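Local coordinates for protein beta-agarase D (Zobellia galactanivorans, PDB 4ASM) that cleaves the beta-1,4 linkages of agarose at random with retention of the anomeric configuration, as a secreted endo-agarase whose catalytic domain belongs to glycoside hydrolase family 16, at residues 89-94 against 121-126; 321-326 against 351-356; 31-36 against 54-59; 37-42 against 82-87. All blocks are in the same frame, centred on the assembly; numbering follows the deposited sequence.

Contact 1: residues 89-94 against 121-126; sequences GNLNIW and GCITNK. With CA (calcium ion), chain B.
The indole of W94, the one aromatic group here, turns away from 121-126, stacking on H83 and meeting F346 edge-to-face, and it is the W94 backbone that reaches across: its O accepts a bond from G121 N at 3.2 Å. In 121-126 the carbonyl of G121 is met by I93, CG2 lying 3.4 Å from G121 O. This is the interior of the beta-sandwich (jelly roll) of family 16, where strands 90-94 and 122-125 run roughly antiparallel, at 139°, their axes 8.7 Å apart at closest. Apart from the W94 bond, the side chains that meet across the contact are aliphatic. I123 takes the crowded position, CG1 between the backbone N and the carbonyl carbon (chi1 71°), and meets L91 tip to tip, its CD1 3.6 Å from L91 CD2. I93 and I123 cross obliquely, with I93 CD1 4.0 Å from I123 CG2. G121, having no CB, leaves the I93 methyl room against its carbonyl. C122 faces the opposite way, its side chain about 6 Å from that of E326, a substrate-binding residue by similarity. Just ahead of strand 90-94, G89 O coordinates the calcium ion at 2.4 Å.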
# COMPACT_ATOMS: atom_id res chain seq x y z
N GLY A 89 -4.18 -22.22 -2.69
CA GLY A 89 -2.85 -21.74 -2.36
C GLY A 89 -2.73 -20.22 -2.22
O GLY A 89 -1.65 -19.71 -1.97
N ASN A 90 -3.84 -19.52 -2.37
CA ASN A 90 -3.82 -18.05 -2.34
C ASN A 90 -4.86 -17.48 -1.40
O ASN A 90 -5.98 -18.02 -1.30
CB ASN A 90 -4.15 -17.46 -3.72
CG ASN A 90 -3.17 -17.87 -4.80
OD1 ASN A 90 -1.99 -17.52 -4.77
ND2 ASN A 90 -3.68 -18.60 -5.81
N LEU A 91 -4.53 -16.35 -0.78
CA LEU A 91 -5.57 -15.43 -0.32
C LEU A 91 -6.28 -14.86 -1.55
O LEU A 91 -5.61 -14.42 -2.50
CB LEU A 91 -4.93 -14.30 0.49
CG LEU A 91 -5.81 -13.12 0.90
CD1 LEU A 91 -6.87 -13.51 1.97
CD2 LEU A 91 -4.95 -11.95 1.37
N ASN A 92 -7.61 -14.85 -1.53
CA ASN A 92 -8.43 -14.26 -2.58
C ASN A 92 -9.16 -13.08 -1.95
O ASN A 92 -9.85 -13.24 -0.95
CB ASN A 92 -9.51 -15.26 -3.06
CG ASN A 92 -8.95 -16.40 -3.93
OD1 ASN A 92 -9.38 -16.57 -5.07
ND2 ASN A 92 -8.04 -17.21 -3.38
N ILE A 93 -9.00 -11.89 -2.53
CA ILE A 93 -9.79 -10.72 -2.12
C ILE A 93 -10.32 -10.10 -3.39
O ILE A 93 -9.55 -9.71 -4.26
CB ILE A 93 -8.93 -9.71 -1.32
CG1 ILE A 93 -8.63 -10.29 0.06
CG2 ILE A 93 -9.69 -8.38 -1.11
CD1 ILE A 93 -7.77 -9.39 0.95
N TRP A 94 -11.64 -10.01 -3.51
CA TRP A 94 -12.21 -9.56 -4.78
C TRP A 94 -13.18 -8.41 -4.63
O TRP A 94 -13.48 -7.97 -3.52
CB TRP A 94 -12.86 -10.73 -5.52
CG TRP A 94 -14.03 -11.36 -4.86
CD1 TRP A 94 -15.35 -11.11 -5.11
CD2 TRP A 94 -14.00 -12.40 -3.87
NE1 TRP A 94 -16.15 -11.92 -4.34
CE2 TRP A 94 -15.34 -12.72 -3.56
CE3 TRP A 94 -12.96 -13.09 -3.21
CZ2 TRP A 94 -15.68 -13.68 -2.61
CZ3 TRP A 94 -13.31 -14.05 -2.25
CH2 TRP A 94 -14.66 -14.34 -1.97
N GLY A 121 -13.17 -6.84 -0.58
CA GLY A 121 -12.69 -7.41 0.68
C GLY A 121 -11.60 -6.57 1.34
O GLY A 121 -10.90 -5.79 0.68
N CYS A 122 -11.43 -6.77 2.64
CA CYS A 122 -10.42 -6.09 3.43
C CYS A 122 -10.11 -6.98 4.61
O CYS A 122 -11.05 -7.43 5.28
CB CYS A 122 -10.95 -4.74 3.91
SG CYS A 122 -9.70 -3.72 4.75
N ILE A 123 -8.83 -7.23 4.87
CA ILE A 123 -8.44 -8.04 6.01
C ILE A 123 -7.37 -7.35 6.82
O ILE A 123 -6.61 -6.52 6.29
CB ILE A 123 -7.95 -9.46 5.60
CG1 ILE A 123 -6.59 -9.39 4.90
CG2 ILE A 123 -9.00 -10.14 4.72
CD1 ILE A 123 -6.04 -10.78 4.55
N THR A 124 -7.26 -7.75 8.09
CA THR A 124 -6.23 -7.26 9.01
C THR A 124 -5.52 -8.46 9.66
O THR A 124 -6.19 -9.41 10.09
CB THR A 124 -6.89 -6.45 10.12
OG1 THR A 124 -7.62 -5.35 9.55
CG2 THR A 124 -5.86 -5.89 11.07
N ASN A 125 -4.20 -8.42 9.73
CA ASN A 125 -3.39 -9.43 10.41
C ASN A 125 -3.46 -9.24 11.92
O ASN A 125 -3.50 -8.10 12.41
CB ASN A 125 -1.95 -9.37 9.87
CG ASN A 125 -1.13 -10.62 10.15
OD1 ASN A 125 -0.64 -11.29 9.22
ND2 ASN A 125 -0.96 -10.92 11.40
N LYS A 126 -3.50 -10.36 12.66
CA LYS A 126 -3.64 -10.27 14.12
C LYS A 126 -2.33 -9.95 14.83
O LYS A 126 -2.33 -9.71 16.04
CB LYS A 126 -4.22 -11.58 14.66
CG LYS A 126 -5.59 -11.83 14.09
CD LYS A 126 -6.66 -11.50 15.07
CE LYS A 126 -7.10 -12.73 15.80
NZ LYS A 126 -8.12 -12.34 16.81
CA CA B . 0.55 -20.09 -1.21
O HOH W 1 0.52 -21.75 -2.98

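Contact 2: residues 321-326 against 351-356; sequences IIINVE and LLVDWI. With CA (calcium ion), chain B; IMD (imidazole), chain C.
With CG1 anti to the backbone N (chi1 -174°) and an extended second torsion, I356 sends CD1 toward I323, whose own chi2 of 175° stretches its CD1 out in return; the two methyls meet tip to tip at 4.2 Å. The strands belong to the two facing layers of the family 16 beta-sandwich, nearly antiparallel at 159° with axes 9.0 Å apart, and they touch mainly through apolar side chains. I321, I323 and V325 point inward from one strand, L351, V353 and I356 from the other. I321 CG2 slides past I356 CD1 at 4.0 Å, and V325 CG2 passes L351 CB in the same manner. On the other face of 321-326, N324 and E326 turn toward the catalytic cleft. There N324 ND2 bonds to E326 OE2 (2.9 Å), reaching it on the anti side, and the same oxygen accepts from N3 of an imidazole, probably from the crystallisation liquor, at 2.8 Å. That imidazole also bonds to E160, the nucleophile by similarity, and E326 is by similarity a substrate-binding residue. An alanine at E326 would probably leave N324 ND2 without this acceptor and the imidazole without one of its two carboxylate partners. Across the sandwich, D354 and W355 form a classic beta bulge opposite R138, which makes a salt bridge with D354 OD2. D354 grips calcium twice, through OD1 and through its backbone O at 2.5 Å. In the core, I323 and L351 cross at about a right angle, I323 CG2 lying 4.0 Å from L351 CD2.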
# COMPACT_ATOMS: atom_id res chain seq x y z
N ILE A 321 -1.06 -4.96 9.65
CA ILE A 321 -0.94 -5.35 8.23
C ILE A 321 -2.35 -5.50 7.67
O ILE A 321 -3.16 -6.26 8.22
CB ILE A 321 -0.21 -6.69 8.03
CG1 ILE A 321 1.18 -6.66 8.64
CG2 ILE A 321 -0.12 -7.01 6.53
CD1 ILE A 321 1.79 -8.05 8.84
N ILE A 322 -2.62 -4.76 6.60
CA ILE A 322 -3.92 -4.78 5.93
C ILE A 322 -3.73 -5.14 4.46
O ILE A 322 -2.81 -4.67 3.79
CB ILE A 322 -4.62 -3.40 6.04
CG1 ILE A 322 -4.83 -3.04 7.54
CG2 ILE A 322 -5.93 -3.40 5.27
CD1 ILE A 322 -5.32 -1.64 7.81
N ILE A 323 -4.59 -6.03 3.97
CA ILE A 323 -4.62 -6.32 2.53
C ILE A 323 -6.02 -6.05 2.08
O ILE A 323 -6.98 -6.49 2.73
CB ILE A 323 -4.19 -7.77 2.22
CG1 ILE A 323 -2.78 -8.02 2.75
CG2 ILE A 323 -4.29 -8.01 0.70
CD1 ILE A 323 -2.32 -9.46 2.59
N ASN A 324 -6.18 -5.32 0.98
CA ASN A 324 -7.53 -5.03 0.50
C ASN A 324 -7.58 -4.64 -0.97
O ASN A 324 -6.55 -4.55 -1.63
CB ASN A 324 -8.24 -3.96 1.38
CG ASN A 324 -7.76 -2.52 1.12
OD1 ASN A 324 -7.17 -2.23 0.09
ND2 ASN A 324 -8.07 -1.62 2.04
N VAL A 325 -8.80 -4.40 -1.43
CA VAL A 325 -9.04 -3.79 -2.72
C VAL A 325 -9.85 -2.51 -2.45
O VAL A 325 -10.69 -2.49 -1.55
CB VAL A 325 -9.82 -4.78 -3.63
CG1 VAL A 325 -10.51 -4.07 -4.82
CG2 VAL A 325 -8.86 -5.90 -4.08
N GLU A 326 -9.59 -1.45 -3.22
CA GLU A 326 -10.29 -0.17 -3.04
C GLU A 326 -10.67 0.46 -4.36
O GLU A 326 -9.90 0.44 -5.31
CB GLU A 326 -9.43 0.84 -2.27
CG GLU A 326 -9.19 0.44 -0.83
CD GLU A 326 -8.25 1.39 -0.11
OE1 GLU A 326 -7.88 2.45 -0.67
OE2 GLU A 326 -7.88 1.07 1.05
N LEU A 351 -7.92 -10.24 -6.41
CA LEU A 351 -6.53 -10.14 -6.00
C LEU A 351 -6.08 -11.46 -5.39
O LEU A 351 -6.75 -11.96 -4.51
CB LEU A 351 -6.41 -9.00 -4.98
CG LEU A 351 -5.01 -8.72 -4.44
CD1 LEU A 351 -4.11 -8.10 -5.49
CD2 LEU A 351 -5.10 -7.79 -3.23
N LEU A 352 -4.95 -12.01 -5.85
CA LEU A 352 -4.44 -13.29 -5.33
C LEU A 352 -3.11 -13.09 -4.65
O LEU A 352 -2.15 -12.65 -5.29
CB LEU A 352 -4.25 -14.31 -6.48
CG LEU A 352 -5.50 -14.72 -7.25
CD1 LEU A 352 -5.13 -15.73 -8.31
CD2 LEU A 352 -6.59 -15.28 -6.35
N VAL A 353 -3.03 -13.40 -3.36
CA VAL A 353 -1.76 -13.34 -2.64
C VAL A 353 -1.32 -14.77 -2.31
O VAL A 353 -1.95 -15.49 -1.53
CB VAL A 353 -1.82 -12.47 -1.37
CG1 VAL A 353 -0.44 -12.39 -0.70
CG2 VAL A 353 -2.35 -11.04 -1.69
N ASP A 354 -0.23 -15.18 -2.94
CA ASP A 354 0.32 -16.51 -2.72
C ASP A 354 0.87 -16.65 -1.30
O ASP A 354 0.68 -17.68 -0.64
CB ASP A 354 1.41 -16.73 -3.77
CG ASP A 354 2.01 -18.13 -3.76
OD1 ASP A 354 1.46 -19.07 -3.12
OD2 ASP A 354 3.05 -18.30 -4.43
N TRP A 355 1.56 -15.60 -0.84
CA TRP A 355 2.14 -15.60 0.49
C TRP A 355 2.53 -14.20 0.92
O TRP A 355 2.75 -13.33 0.08
CB TRP A 355 3.34 -16.54 0.58
CG TRP A 355 4.45 -16.41 -0.44
CD1 TRP A 355 4.68 -17.27 -1.48
CD2 TRP A 355 5.55 -15.46 -0.46
NE1 TRP A 355 5.81 -16.90 -2.16
CE2 TRP A 355 6.36 -15.80 -1.57
CE3 TRP A 355 5.89 -14.34 0.31
CZ2 TRP A 355 7.52 -15.07 -1.91
CZ3 TRP A 355 7.04 -13.61 -0.03
CH2 TRP A 355 7.85 -14.00 -1.13
N ILE A 356 2.61 -14.01 2.23
CA ILE A 356 3.17 -12.82 2.82
C ILE A 356 4.07 -13.26 3.98
O ILE A 356 3.65 -14.04 4.84
CB ILE A 356 2.07 -11.80 3.24
CG1 ILE A 356 2.69 -10.48 3.72
CG2 ILE A 356 1.09 -12.42 4.25
CD1 ILE A 356 1.66 -9.38 3.89
CA CA B . 0.55 -20.09 -1.21
N1 IMD C . -3.53 3.08 1.71
C2 IMD C . -4.78 2.67 1.99
N3 IMD C . -5.33 2.17 0.87
C4 IMD C . -4.42 2.26 -0.14
C5 IMD C . -3.29 2.84 0.40
O HOH W 1 0.52 -21.75 -2.98

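Contact 3: residues 31-36 against 54-59; sequences ASDDFN and MKWYNK. With CA (calcium ion), chain B.
Polar bonds join D33 to W56 and S32 to K55. W56 NE1 gives its hydrogen to D33 OD2 at 2.8 Å, on the anti lone pair and close to the indole plane, so carboxylate and ring lie nearly coplanar; OD2 also bonds to Y37 OH. The other oxygen, OD1, accepts from F35 N at 2.8 Å from above the carboxylate plane, closing an Asx turn. K55, bent at its last torsion (chi4 -81°), brings NZ to S32 O at 2.8 Å. Among aromatic contacts, the F35 ring and the five-membered ring of W56 are near parallel, at 28°, but slid apart, barely overlapping; F35 CZ is 3.5 Å from W56 CZ2. D33 CG lies over one face of F35, offset toward the rim. For the metal, D34 O and N36 OD1, flanking F35, both coordinate calcium. A leucine in place of W56 removes the indole N-H, which would probably leave D33 OD2 with Y37 OH alone of the partners described and its carboxylate freer to turn. With three donors on its buried carboxylate, and K55 NZ 5.7 Å from OD2, D33 is likely to stay ionised and fix the loop leading into the calcium site of this beta-sandwich.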
# COMPACT_ATOMS: atom_id res chain seq x y z
N ALA A 31 2.91 -13.88 12.31
CA ALA A 31 2.48 -12.89 11.31
C ALA A 31 2.44 -13.44 9.89
O ALA A 31 1.61 -13.02 9.08
CB ALA A 31 3.37 -11.67 11.35
N SER A 32 3.37 -14.33 9.58
CA SER A 32 3.55 -14.80 8.21
C SER A 32 2.50 -15.83 7.81
O SER A 32 1.98 -16.56 8.65
CB SER A 32 4.96 -15.35 8.03
OG SER A 32 5.91 -14.35 8.36
N ASP A 33 2.20 -15.90 6.52
CA ASP A 33 1.17 -16.79 6.04
C ASP A 33 1.41 -17.13 4.57
O ASP A 33 1.48 -16.23 3.72
CB ASP A 33 -0.21 -16.13 6.20
CG ASP A 33 -1.35 -17.13 6.16
OD1 ASP A 33 -1.11 -18.28 5.69
OD2 ASP A 33 -2.47 -16.76 6.56
N ASP A 34 1.54 -18.42 4.25
CA ASP A 34 1.59 -18.81 2.84
C ASP A 34 0.27 -19.32 2.25
O ASP A 34 0.24 -19.84 1.12
CB ASP A 34 2.81 -19.70 2.47
CG ASP A 34 2.86 -21.01 3.23
OD1 ASP A 34 1.95 -21.28 4.05
OD2 ASP A 34 3.84 -21.77 2.98
N PHE A 35 -0.83 -19.14 3.00
CA PHE A 35 -2.21 -19.24 2.48
C PHE A 35 -2.53 -20.55 1.76
O PHE A 35 -3.20 -20.54 0.73
CB PHE A 35 -2.50 -18.07 1.52
CG PHE A 35 -2.47 -16.71 2.18
CD1 PHE A 35 -3.36 -16.41 3.20
CD2 PHE A 35 -1.58 -15.70 1.75
CE1 PHE A 35 -3.36 -15.16 3.81
CE2 PHE A 35 -1.59 -14.44 2.35
CZ PHE A 35 -2.47 -14.17 3.38
N ASN A 36 -2.12 -21.68 2.33
CA ASN A 36 -2.30 -22.96 1.63
C ASN A 36 -3.45 -23.82 2.17
O ASN A 36 -3.71 -24.94 1.69
CB ASN A 36 -0.96 -23.69 1.55
CG ASN A 36 0.03 -22.96 0.65
OD1 ASN A 36 -0.38 -22.20 -0.26
ND2 ASN A 36 1.32 -23.14 0.90
N MET A 54 -5.18 -18.28 14.41
CA MET A 54 -5.90 -17.09 14.00
C MET A 54 -4.83 -16.13 13.53
O MET A 54 -4.11 -15.55 14.35
CB MET A 54 -6.63 -16.47 15.19
CG MET A 54 -7.56 -17.40 15.91
SD MET A 54 -7.80 -16.84 17.62
CE MET A 54 -9.31 -17.75 17.99
N LYS A 55 -4.69 -15.95 12.22
CA LYS A 55 -3.70 -15.02 11.71
C LYS A 55 -4.31 -13.73 11.19
O LYS A 55 -3.62 -12.72 11.11
CB LYS A 55 -2.90 -15.67 10.58
CG LYS A 55 -1.95 -16.74 11.04
CD LYS A 55 -1.12 -17.26 9.88
CE LYS A 55 -0.18 -18.36 10.35
NZ LYS A 55 1.02 -17.75 10.99
N TRP A 56 -5.57 -13.78 10.79
CA TRP A 56 -6.26 -12.65 10.19
C TRP A 56 -7.68 -12.57 10.67
O TRP A 56 -8.24 -13.56 11.16
CB TRP A 56 -6.33 -12.80 8.65
CG TRP A 56 -5.02 -13.08 7.98
CD1 TRP A 56 -4.47 -14.29 7.76
CD2 TRP A 56 -4.12 -12.11 7.41
NE1 TRP A 56 -3.28 -14.17 7.10
CE2 TRP A 56 -3.03 -12.84 6.88
CE3 TRP A 56 -4.13 -10.71 7.29
CZ2 TRP A 56 -1.93 -12.21 6.25
CZ3 TRP A 56 -3.05 -10.08 6.67
CH2 TRP A 56 -1.96 -10.84 6.15
N TYR A 57 -8.30 -11.40 10.50
CA TYR A 57 -9.76 -11.31 10.46
C TYR A 57 -10.22 -10.60 9.19
O TYR A 57 -9.47 -9.79 8.61
CB TYR A 57 -10.38 -10.72 11.74
CG TYR A 57 -9.81 -9.41 12.21
CD1 TYR A 57 -8.73 -9.38 13.09
CD2 TYR A 57 -10.36 -8.20 11.80
CE1 TYR A 57 -8.22 -8.17 13.55
CE2 TYR A 57 -9.85 -6.98 12.25
CZ TYR A 57 -8.78 -6.98 13.12
OH TYR A 57 -8.27 -5.76 13.56
N ASN A 58 -11.44 -10.91 8.76
CA ASN A 58 -11.97 -10.47 7.47
C ASN A 58 -12.62 -9.09 7.51
O ASN A 58 -13.66 -8.86 6.87
CB ASN A 58 -12.91 -11.53 6.86
CG ASN A 58 -14.12 -11.84 7.75
OD1 ASN A 58 -14.18 -11.43 8.92
ND2 ASN A 58 -15.09 -12.56 7.18
N LYS A 59 -11.97 -8.16 8.22
CA LYS A 59 -12.48 -6.81 8.34
C LYS A 59 -11.33 -5.82 8.43
O LYS A 59 -10.23 -6.19 8.80
CB LYS A 59 -13.41 -6.72 9.58
CG LYS A 59 -14.14 -5.40 9.76
CD LYS A 59 -15.14 -5.56 10.91
CE LYS A 59 -15.85 -4.25 11.19
NZ LYS A 59 -17.05 -4.47 12.07
CA CA B . 0.55 -20.09 -1.21
O HOH W 1 0.52 -21.75 -2.98

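Contact 4: residues 37-42 against 82-87; sequences YTFNPT and NHVAVS
F39 and V86 form an antiparallel hydrogen-bonded pair, a single bridge that satisfies the backbone polar groups of both. F39 N donates to V86 O at 2.8 Å, nearly straight at 172°. V86 N returns the bond to F39 O at 2.9 Å, in the carbonyl plane and on a lone pair. V86 O is also approached by the alpha hydrogen of T38, with T38 CA 3.4 Å away. Further along, a water takes over: it accepts from T42 N (3.0 Å) and lies 2.8 Å from V84 O, to which it can donate, bridging the chains where they no longer bond directly. Two side-chain hydroxyls bond outside the two segments, Y37 OH to D33 OD2 and T42 OG1 to the backbone N of N44. Apolar groups line both sides of the bridge. Y37 holds CG between its backbone N and carbonyl carbon (chi1 53°), and V86 CG1 sits over a face of its ring, 3.9 Å from the centroid, in a CH-pi contact. V84 CG1 lies at the edge of the F39 ring, in its plane, and F39 also stacks on F48. P41 CD packs 3.7 Å from A85 CB, next to W94. Strand 84-87 pairs on its other side with 90-96, so 37-42 lies along the border of a sheet, an irregular loop contributing one bridge to the family 16 beta-sandwich; residues 82-87 belong, by similarity, to a substrate-binding stretch.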
# COMPACT_ATOMS: atom_id res chain seq x y z
N TYR A 37 -4.18 -23.22 3.09
CA TYR A 37 -5.31 -23.83 3.76
C TYR A 37 -6.61 -23.37 3.11
O TYR A 37 -6.60 -22.59 2.14
CB TYR A 37 -5.27 -23.44 5.25
CG TYR A 37 -5.16 -21.94 5.52
CD1 TYR A 37 -3.92 -21.30 5.54
CD2 TYR A 37 -6.31 -21.19 5.75
CE1 TYR A 37 -3.84 -19.92 5.78
CE2 TYR A 37 -6.23 -19.82 5.97
CZ TYR A 37 -4.99 -19.21 6.00
OH TYR A 37 -4.93 -17.85 6.24
N THR A 38 -7.73 -23.85 3.64
CA THR A 38 -9.04 -23.44 3.19
C THR A 38 -9.68 -22.52 4.21
O THR A 38 -9.73 -22.83 5.40
CB THR A 38 -9.95 -24.68 2.90
OG1 THR A 38 -9.39 -25.42 1.81
CG2 THR A 38 -11.37 -24.25 2.54
N PHE A 39 -10.11 -21.35 3.74
CA PHE A 39 -11.01 -20.49 4.48
C PHE A 39 -12.13 -20.13 3.52
O PHE A 39 -11.91 -19.42 2.53
CB PHE A 39 -10.29 -19.23 4.99
CG PHE A 39 -11.24 -18.17 5.50
CD1 PHE A 39 -12.15 -18.46 6.52
CD2 PHE A 39 -11.24 -16.89 4.96
CE1 PHE A 39 -13.05 -17.51 6.98
CE2 PHE A 39 -12.15 -15.92 5.39
CZ PHE A 39 -13.05 -16.23 6.42
N ASN A 40 -13.33 -20.66 3.76
CA ASN A 40 -14.46 -20.35 2.91
C ASN A 40 -15.06 -19.00 3.29
O ASN A 40 -15.13 -18.67 4.48
CB ASN A 40 -15.53 -21.45 2.92
CG ASN A 40 -15.09 -22.70 2.18
OD1 ASN A 40 -14.70 -23.69 2.81
ND2 ASN A 40 -15.13 -22.67 0.84
N PRO A 41 -15.48 -18.21 2.29
CA PRO A 41 -15.94 -16.87 2.58
C PRO A 41 -17.22 -16.90 3.41
O PRO A 41 -18.03 -17.83 3.29
CB PRO A 41 -16.23 -16.28 1.19
CG PRO A 41 -16.45 -17.48 0.30
CD PRO A 41 -15.53 -18.51 0.84
N THR A 42 -17.38 -15.88 4.25
CA THR A 42 -18.54 -15.77 5.14
C THR A 42 -18.89 -14.31 5.37
O THR A 42 -17.99 -13.46 5.40
CB THR A 42 -18.26 -16.47 6.51
OG1 THR A 42 -19.36 -16.24 7.41
CG2 THR A 42 -16.98 -15.94 7.16
N ASN A 82 -17.66 -11.06 3.16
CA ASN A 82 -17.66 -12.29 2.36
C ASN A 82 -16.87 -12.19 1.05
O ASN A 82 -16.92 -13.11 0.22
CB ASN A 82 -19.08 -12.83 2.11
CG ASN A 82 -19.85 -12.03 1.10
OD1 ASN A 82 -19.38 -10.99 0.60
ND2 ASN A 82 -21.05 -12.49 0.78
N HIS A 83 -16.14 -11.09 0.87
CA HIS A 83 -15.26 -10.91 -0.30
C HIS A 83 -13.80 -11.26 0.01
O HIS A 83 -12.87 -10.70 -0.56
CB HIS A 83 -15.39 -9.48 -0.86
CG HIS A 83 -16.61 -9.28 -1.70
ND1 HIS A 83 -17.85 -9.81 -1.37
CD2 HIS A 83 -16.77 -8.68 -2.90
CE1 HIS A 83 -18.72 -9.51 -2.31
NE2 HIS A 83 -18.09 -8.82 -3.25
N VAL A 84 -13.62 -12.24 0.90
CA VAL A 84 -12.32 -12.70 1.38
C VAL A 84 -12.41 -14.21 1.49
O VAL A 84 -13.36 -14.73 2.05
CB VAL A 84 -12.05 -12.17 2.82
CG1 VAL A 84 -10.76 -12.77 3.37
CG2 VAL A 84 -12.01 -10.63 2.85
N ALA A 85 -11.43 -14.91 0.91
CA ALA A 85 -11.34 -16.37 1.09
C ALA A 85 -9.88 -16.80 0.97
O ALA A 85 -9.03 -16.06 0.48
CB ALA A 85 -12.17 -17.07 0.03
N VAL A 86 -9.59 -18.01 1.45
CA VAL A 86 -8.28 -18.60 1.19
C VAL A 86 -8.57 -19.94 0.55
O VAL A 86 -9.34 -20.73 1.09
CB VAL A 86 -7.42 -18.74 2.47
CG1 VAL A 86 -6.02 -19.29 2.16
CG2 VAL A 86 -7.31 -17.38 3.16
N SER A 87 -7.97 -20.17 -0.62
CA SER A 87 -8.14 -21.44 -1.36
C SER A 87 -7.20 -21.50 -2.54
O SER A 87 -6.77 -20.47 -3.06
CB SER A 87 -9.59 -21.64 -1.84
OG SER A 87 -9.97 -20.60 -2.72
O HOH W 2 -14.95 -14.13 4.30

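Contacts 1 and 2 have centres 5 Å apart and share the sandwich core, where 90-94 pairs with 351-356 (I93 O to L351 N, 2.8 Å). Contact 3 joins contact 1 through K126 N and K55 O, also 2.8 Å apart, and contact 2 through D33 and I356. Contact 4, whose centre is 8 Å from that of contact 1, extends the layer outward through A85 O and N92 N; from contact 2 it is 13 Å away, centre to centre. Contacts 1, 2 and 3 converge on calcium, whose shell D9 and a water complete. Contact 2 reaches the catalytic cleft, the side chain of N324 being about 8 Å from that of E165, proton donor by similarity.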